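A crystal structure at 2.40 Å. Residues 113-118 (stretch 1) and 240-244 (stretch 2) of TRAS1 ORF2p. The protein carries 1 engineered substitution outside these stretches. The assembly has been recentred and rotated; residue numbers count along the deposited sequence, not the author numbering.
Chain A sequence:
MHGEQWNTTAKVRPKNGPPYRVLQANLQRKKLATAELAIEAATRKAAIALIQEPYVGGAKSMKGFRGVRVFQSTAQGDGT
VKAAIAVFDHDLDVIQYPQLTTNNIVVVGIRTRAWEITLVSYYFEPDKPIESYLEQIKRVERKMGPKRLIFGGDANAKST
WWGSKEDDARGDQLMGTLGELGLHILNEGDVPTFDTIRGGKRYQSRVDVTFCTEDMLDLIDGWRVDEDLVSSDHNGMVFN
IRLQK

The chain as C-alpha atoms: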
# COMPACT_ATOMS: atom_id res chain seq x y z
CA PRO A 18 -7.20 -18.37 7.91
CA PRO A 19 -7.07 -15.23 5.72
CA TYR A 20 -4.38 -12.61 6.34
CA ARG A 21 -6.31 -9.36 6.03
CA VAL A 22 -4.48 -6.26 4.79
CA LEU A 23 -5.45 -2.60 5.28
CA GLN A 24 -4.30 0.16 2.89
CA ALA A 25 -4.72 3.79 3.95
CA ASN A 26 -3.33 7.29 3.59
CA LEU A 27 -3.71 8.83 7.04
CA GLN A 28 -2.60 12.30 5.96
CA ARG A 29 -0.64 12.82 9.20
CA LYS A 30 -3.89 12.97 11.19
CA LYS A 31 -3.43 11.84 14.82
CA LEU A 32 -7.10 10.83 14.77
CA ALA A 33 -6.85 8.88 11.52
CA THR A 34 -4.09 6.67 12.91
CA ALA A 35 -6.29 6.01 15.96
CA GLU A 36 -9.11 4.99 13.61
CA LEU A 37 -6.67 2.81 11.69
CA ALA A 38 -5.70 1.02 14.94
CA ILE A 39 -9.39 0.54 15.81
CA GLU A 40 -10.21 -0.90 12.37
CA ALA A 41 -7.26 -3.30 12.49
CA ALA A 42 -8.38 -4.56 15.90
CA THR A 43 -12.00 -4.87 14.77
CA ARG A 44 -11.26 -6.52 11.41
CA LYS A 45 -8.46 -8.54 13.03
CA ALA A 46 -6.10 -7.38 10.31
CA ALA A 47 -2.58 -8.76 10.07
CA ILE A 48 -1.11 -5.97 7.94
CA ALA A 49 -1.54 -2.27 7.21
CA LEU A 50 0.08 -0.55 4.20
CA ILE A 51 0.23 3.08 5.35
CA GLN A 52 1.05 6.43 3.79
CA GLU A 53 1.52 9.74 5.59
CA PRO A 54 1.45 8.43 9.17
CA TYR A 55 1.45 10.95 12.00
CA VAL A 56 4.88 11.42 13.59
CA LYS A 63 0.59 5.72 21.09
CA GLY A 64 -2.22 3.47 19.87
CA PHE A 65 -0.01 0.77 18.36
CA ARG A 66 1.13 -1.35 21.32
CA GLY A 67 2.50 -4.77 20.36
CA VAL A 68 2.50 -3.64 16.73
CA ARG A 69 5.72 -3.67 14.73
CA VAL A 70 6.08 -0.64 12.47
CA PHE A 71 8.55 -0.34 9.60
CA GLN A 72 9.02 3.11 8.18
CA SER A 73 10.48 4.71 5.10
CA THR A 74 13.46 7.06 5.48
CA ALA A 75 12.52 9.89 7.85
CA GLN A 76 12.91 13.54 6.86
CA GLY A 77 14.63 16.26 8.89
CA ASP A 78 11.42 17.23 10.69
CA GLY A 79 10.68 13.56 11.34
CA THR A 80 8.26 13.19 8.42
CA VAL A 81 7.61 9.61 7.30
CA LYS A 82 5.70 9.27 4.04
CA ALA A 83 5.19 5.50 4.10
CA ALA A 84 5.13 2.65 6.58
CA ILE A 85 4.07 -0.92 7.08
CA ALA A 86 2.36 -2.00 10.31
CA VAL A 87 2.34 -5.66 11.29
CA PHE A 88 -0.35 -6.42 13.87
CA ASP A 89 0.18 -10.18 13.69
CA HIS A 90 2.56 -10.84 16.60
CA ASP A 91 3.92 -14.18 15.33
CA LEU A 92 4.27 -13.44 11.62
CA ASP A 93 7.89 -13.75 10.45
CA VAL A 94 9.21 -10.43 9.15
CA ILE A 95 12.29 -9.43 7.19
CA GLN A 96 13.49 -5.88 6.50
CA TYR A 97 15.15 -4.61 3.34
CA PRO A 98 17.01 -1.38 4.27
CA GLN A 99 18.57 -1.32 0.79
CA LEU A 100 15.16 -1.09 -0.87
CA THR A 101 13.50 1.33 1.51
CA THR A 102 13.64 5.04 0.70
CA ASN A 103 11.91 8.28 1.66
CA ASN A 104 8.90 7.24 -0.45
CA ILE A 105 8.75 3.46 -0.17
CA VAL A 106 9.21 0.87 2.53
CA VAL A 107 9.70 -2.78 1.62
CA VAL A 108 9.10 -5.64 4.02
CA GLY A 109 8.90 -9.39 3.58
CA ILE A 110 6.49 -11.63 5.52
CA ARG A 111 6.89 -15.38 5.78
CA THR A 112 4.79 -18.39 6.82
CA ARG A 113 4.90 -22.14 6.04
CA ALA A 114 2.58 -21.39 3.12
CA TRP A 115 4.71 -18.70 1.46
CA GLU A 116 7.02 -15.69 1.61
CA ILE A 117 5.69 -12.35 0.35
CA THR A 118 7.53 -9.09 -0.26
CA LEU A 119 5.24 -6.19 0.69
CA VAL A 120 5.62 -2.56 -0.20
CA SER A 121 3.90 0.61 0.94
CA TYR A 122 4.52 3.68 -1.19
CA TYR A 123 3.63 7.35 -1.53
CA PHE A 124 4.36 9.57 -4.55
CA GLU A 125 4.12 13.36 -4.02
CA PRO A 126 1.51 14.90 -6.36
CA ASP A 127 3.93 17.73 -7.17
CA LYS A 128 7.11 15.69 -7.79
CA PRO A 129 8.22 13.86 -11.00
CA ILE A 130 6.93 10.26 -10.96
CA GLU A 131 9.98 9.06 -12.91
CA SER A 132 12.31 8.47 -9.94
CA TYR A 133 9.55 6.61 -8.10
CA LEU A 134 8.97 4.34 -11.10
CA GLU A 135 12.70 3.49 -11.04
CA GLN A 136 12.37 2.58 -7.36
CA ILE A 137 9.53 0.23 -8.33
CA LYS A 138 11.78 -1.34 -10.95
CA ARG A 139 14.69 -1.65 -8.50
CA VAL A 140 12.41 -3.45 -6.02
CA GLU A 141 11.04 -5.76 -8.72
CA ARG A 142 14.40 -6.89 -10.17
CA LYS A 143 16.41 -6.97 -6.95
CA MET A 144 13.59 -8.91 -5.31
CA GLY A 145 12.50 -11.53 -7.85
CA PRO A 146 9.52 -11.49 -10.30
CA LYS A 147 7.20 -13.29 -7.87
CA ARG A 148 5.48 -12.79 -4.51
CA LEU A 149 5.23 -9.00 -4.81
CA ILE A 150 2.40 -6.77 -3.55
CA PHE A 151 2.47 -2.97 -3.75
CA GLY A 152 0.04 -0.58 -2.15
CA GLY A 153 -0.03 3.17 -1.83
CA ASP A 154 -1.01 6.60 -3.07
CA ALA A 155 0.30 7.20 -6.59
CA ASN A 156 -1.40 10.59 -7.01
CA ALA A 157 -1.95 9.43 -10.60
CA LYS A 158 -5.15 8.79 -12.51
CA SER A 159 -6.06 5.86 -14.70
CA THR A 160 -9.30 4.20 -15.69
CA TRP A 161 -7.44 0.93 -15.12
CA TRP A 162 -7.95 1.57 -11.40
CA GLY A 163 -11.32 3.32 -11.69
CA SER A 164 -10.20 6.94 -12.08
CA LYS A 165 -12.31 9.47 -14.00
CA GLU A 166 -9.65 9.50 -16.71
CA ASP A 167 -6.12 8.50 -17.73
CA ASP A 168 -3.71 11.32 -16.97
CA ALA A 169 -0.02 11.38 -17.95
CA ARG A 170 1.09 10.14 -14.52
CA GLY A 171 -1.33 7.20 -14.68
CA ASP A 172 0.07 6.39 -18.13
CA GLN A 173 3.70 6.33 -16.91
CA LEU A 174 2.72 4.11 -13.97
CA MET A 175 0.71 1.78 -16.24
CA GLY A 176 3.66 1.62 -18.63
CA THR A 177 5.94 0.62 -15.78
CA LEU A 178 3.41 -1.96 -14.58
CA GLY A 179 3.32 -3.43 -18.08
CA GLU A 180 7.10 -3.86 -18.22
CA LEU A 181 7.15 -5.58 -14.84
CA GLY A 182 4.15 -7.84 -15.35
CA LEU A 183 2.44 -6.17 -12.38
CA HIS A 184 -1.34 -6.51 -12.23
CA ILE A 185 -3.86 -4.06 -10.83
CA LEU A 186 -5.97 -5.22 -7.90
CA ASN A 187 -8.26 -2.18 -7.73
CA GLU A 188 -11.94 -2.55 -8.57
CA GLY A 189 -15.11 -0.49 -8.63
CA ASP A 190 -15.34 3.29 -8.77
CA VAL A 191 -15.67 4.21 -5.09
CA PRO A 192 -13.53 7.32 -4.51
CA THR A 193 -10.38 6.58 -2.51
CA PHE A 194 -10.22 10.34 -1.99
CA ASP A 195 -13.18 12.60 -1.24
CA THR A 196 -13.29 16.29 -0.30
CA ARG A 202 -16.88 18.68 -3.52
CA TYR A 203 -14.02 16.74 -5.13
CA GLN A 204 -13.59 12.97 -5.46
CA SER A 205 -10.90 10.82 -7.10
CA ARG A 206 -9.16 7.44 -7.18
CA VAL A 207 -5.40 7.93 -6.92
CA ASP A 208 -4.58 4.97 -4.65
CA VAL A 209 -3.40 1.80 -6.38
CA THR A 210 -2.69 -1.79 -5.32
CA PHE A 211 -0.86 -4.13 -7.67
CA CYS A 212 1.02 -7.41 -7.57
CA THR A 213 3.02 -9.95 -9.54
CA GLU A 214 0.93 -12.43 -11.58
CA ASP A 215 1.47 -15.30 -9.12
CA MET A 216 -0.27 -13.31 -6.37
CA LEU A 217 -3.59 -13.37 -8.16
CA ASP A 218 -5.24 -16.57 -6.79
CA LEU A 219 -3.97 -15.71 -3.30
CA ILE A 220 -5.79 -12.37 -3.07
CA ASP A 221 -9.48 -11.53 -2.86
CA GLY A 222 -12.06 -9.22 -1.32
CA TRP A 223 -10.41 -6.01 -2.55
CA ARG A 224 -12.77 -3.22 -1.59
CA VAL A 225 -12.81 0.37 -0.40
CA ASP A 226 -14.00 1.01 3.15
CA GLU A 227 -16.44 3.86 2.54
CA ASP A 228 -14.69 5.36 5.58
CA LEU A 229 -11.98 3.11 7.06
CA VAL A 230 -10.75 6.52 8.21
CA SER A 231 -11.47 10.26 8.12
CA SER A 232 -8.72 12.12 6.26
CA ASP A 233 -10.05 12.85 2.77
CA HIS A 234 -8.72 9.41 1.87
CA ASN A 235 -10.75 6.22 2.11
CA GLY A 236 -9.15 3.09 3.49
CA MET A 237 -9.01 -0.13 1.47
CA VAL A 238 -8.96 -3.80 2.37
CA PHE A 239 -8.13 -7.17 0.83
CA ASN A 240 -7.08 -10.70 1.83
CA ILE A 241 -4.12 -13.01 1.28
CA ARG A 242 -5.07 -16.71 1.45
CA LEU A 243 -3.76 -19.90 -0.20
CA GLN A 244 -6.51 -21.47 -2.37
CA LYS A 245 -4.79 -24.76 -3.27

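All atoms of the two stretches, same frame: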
# COMPACT_ATOMS: atom_id res chain seq x y z
N ARG A 113 4.64 -20.83 6.65
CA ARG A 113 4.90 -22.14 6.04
C ARG A 113 4.39 -22.12 4.60
O ARG A 113 5.03 -22.66 3.69
CB ARG A 113 4.16 -23.26 6.79
CG ARG A 113 4.97 -24.01 7.85
CD ARG A 113 4.97 -23.29 9.19
NE ARG A 113 5.03 -24.23 10.31
CZ ARG A 113 4.96 -23.88 11.59
NH1 ARG A 113 4.82 -22.61 11.93
NH2 ARG A 113 4.99 -24.81 12.54
N ALA A 114 3.24 -21.49 4.41
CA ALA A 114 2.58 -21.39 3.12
C ALA A 114 3.33 -20.61 2.04
O ALA A 114 3.29 -20.97 0.87
CB ALA A 114 1.19 -20.79 3.31
N TRP A 115 4.00 -19.52 2.43
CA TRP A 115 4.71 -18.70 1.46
C TRP A 115 5.56 -17.60 2.07
O TRP A 115 5.65 -17.45 3.29
CB TRP A 115 3.72 -18.07 0.48
CG TRP A 115 2.43 -17.57 1.10
CD1 TRP A 115 1.16 -17.93 0.75
CD2 TRP A 115 2.28 -16.60 2.16
NE1 TRP A 115 0.23 -17.26 1.52
CE2 TRP A 115 0.89 -16.44 2.39
CE3 TRP A 115 3.18 -15.86 2.94
CZ2 TRP A 115 0.39 -15.56 3.37
CZ3 TRP A 115 2.68 -14.99 3.91
CH2 TRP A 115 1.29 -14.85 4.11
N GLU A 116 6.20 -16.82 1.20
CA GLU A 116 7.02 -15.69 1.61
C GLU A 116 6.66 -14.57 0.64
O GLU A 116 6.88 -14.69 -0.57
CB GLU A 116 8.51 -16.01 1.52
CG GLU A 116 9.37 -14.99 2.26
CD GLU A 116 10.83 -15.38 2.31
OE1 GLU A 116 11.11 -16.58 2.51
OE2 GLU A 116 11.70 -14.49 2.17
N ILE A 117 6.11 -13.48 1.17
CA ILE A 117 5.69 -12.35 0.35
C ILE A 117 6.40 -11.03 0.65
O ILE A 117 6.51 -10.62 1.81
CB ILE A 117 4.16 -12.15 0.50
CG1 ILE A 117 3.43 -13.42 0.04
CG2 ILE A 117 3.69 -10.94 -0.30
CD1 ILE A 117 1.93 -13.34 0.14
N THR A 118 6.87 -10.37 -0.40
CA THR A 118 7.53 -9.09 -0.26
C THR A 118 6.43 -8.03 -0.38
O THR A 118 5.72 -7.97 -1.39
CB THR A 118 8.58 -8.87 -1.38
OG1 THR A 118 9.53 -9.94 -1.35
CG2 THR A 118 9.31 -7.55 -1.19
N ASN A 240 -7.62 -9.54 1.12
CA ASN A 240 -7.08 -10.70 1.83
C ASN A 240 -6.02 -11.48 1.07
O ASN A 240 -5.98 -11.48 -0.16
CB ASN A 240 -8.21 -11.69 2.16
CG ASN A 240 -9.44 -11.01 2.71
OD1 ASN A 240 -9.43 -10.49 3.83
ND2 ASN A 240 -10.51 -10.99 1.92
N ILE A 241 -5.16 -12.15 1.83
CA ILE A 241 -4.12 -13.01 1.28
C ILE A 241 -4.40 -14.40 1.88
O ILE A 241 -4.30 -14.58 3.09
CB ILE A 241 -2.71 -12.57 1.69
CG1 ILE A 241 -2.45 -11.14 1.23
CG2 ILE A 241 -1.69 -13.51 1.06
CD1 ILE A 241 -1.09 -10.60 1.61
N ARG A 242 -4.75 -15.35 1.02
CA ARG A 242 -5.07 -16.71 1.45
C ARG A 242 -4.06 -17.74 0.96
O ARG A 242 -2.85 -17.58 1.13
CB ARG A 242 -6.46 -17.10 0.95
CG ARG A 242 -7.60 -16.29 1.55
CD ARG A 242 -8.89 -16.56 0.81
NE ARG A 242 -10.00 -15.72 1.27
CZ ARG A 242 -10.56 -15.82 2.47
NH1 ARG A 242 -10.13 -16.72 3.34
NH2 ARG A 242 -11.57 -15.02 2.79
N LEU A 243 -4.58 -18.81 0.34
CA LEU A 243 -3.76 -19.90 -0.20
C LEU A 243 -4.42 -20.62 -1.38
O LEU A 243 -3.74 -21.00 -2.34
CB LEU A 243 -3.44 -20.90 0.91
CG LEU A 243 -2.32 -20.45 1.85
CD1 LEU A 243 -2.24 -21.35 3.08
CD2 LEU A 243 -1.02 -20.48 1.07
N GLN A 244 -5.74 -20.81 -1.31
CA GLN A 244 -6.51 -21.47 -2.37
C GLN A 244 -5.70 -22.49 -3.17
O GLN A 244 -5.23 -22.19 -4.27
CB GLN A 244 -7.11 -20.43 -3.31

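The contact between these two stretches is small, burying 226 Å² in all, and it is organised around one side chain, the indole of Trp115. The backbones do not pair: the nearest CA atoms, those of Ala114 and Leu243, lie 7.3 Å apart, and the CA atoms of Ile117 and Ile241 are separated by 9.9 Å. Side chains must bridge this gap, and a tryptophan, with its long, rigid double ring, spans it well.

With chi1 at 41° (p) and chi2 at -124°, the ring of Trp115 extends from its own backbone to that of the second stretch. Its polar NE1 reaches the carbonyl of Arg242, and the hydrogen bond from Trp115 NE1 to Arg242 O is 3.1 Å long with an N-H...O angle of 176°. The oxygen lies near the ring plane, at the edge, exactly where the N-H bond points, so the bond is almost perfectly straight. For a buried indole this matters, because its one polar group would otherwise lose a partner on leaving water. Arg242 contributes through its main chain; its CA-to-CB bond points away from the first stretch, and its NE is hydrogen-bonded elsewhere in the structure.

The residues before and after Arg242 fit against the ring around this anchor. Ile241 projects toward the first stretch, and its branch methyl CG2 fills the angle between the indole and Ile117: Ile241 CG2 is 3.7 Å from Trp115 CZ2 and also 3.7 Å from Ile117 CD1. A beta-branched residue suits this position: CG2 touches both Trp115 and Ile117, while CD1 at the end of the longer branch also lies near Ile117, with Ile241 CD1 4.3 Å from Ile117 CD1. Ile117 answers with its longer arm; chi1 near -60° (m) and chi2 at 180° (t) stretch the chain out so that CD1 meets the methyl. Both isoleucines are buried, and neither brings a polar side-chain group that would need satisfying.

At the other end of the contact, Leu243 reaches round. Its CA-to-CB bond points sideways, but the end of the side chain comes nearer, and CD2 is the bump that enters the hollow formed by Ala114 and the pyrrole part of the indole. Leu243 CD2 lies 3.4 Å from Trp115 CD1 and 3.2 Å from Ala114 CB, both tight for carbon-carbon contacts. Ala114 suits its place because its side chain is a single methyl, pointing toward the second stretch, which touches the leucine while leaving room for it. Although exposed overall, Leu243 has 51 Å² covered by the first stretch.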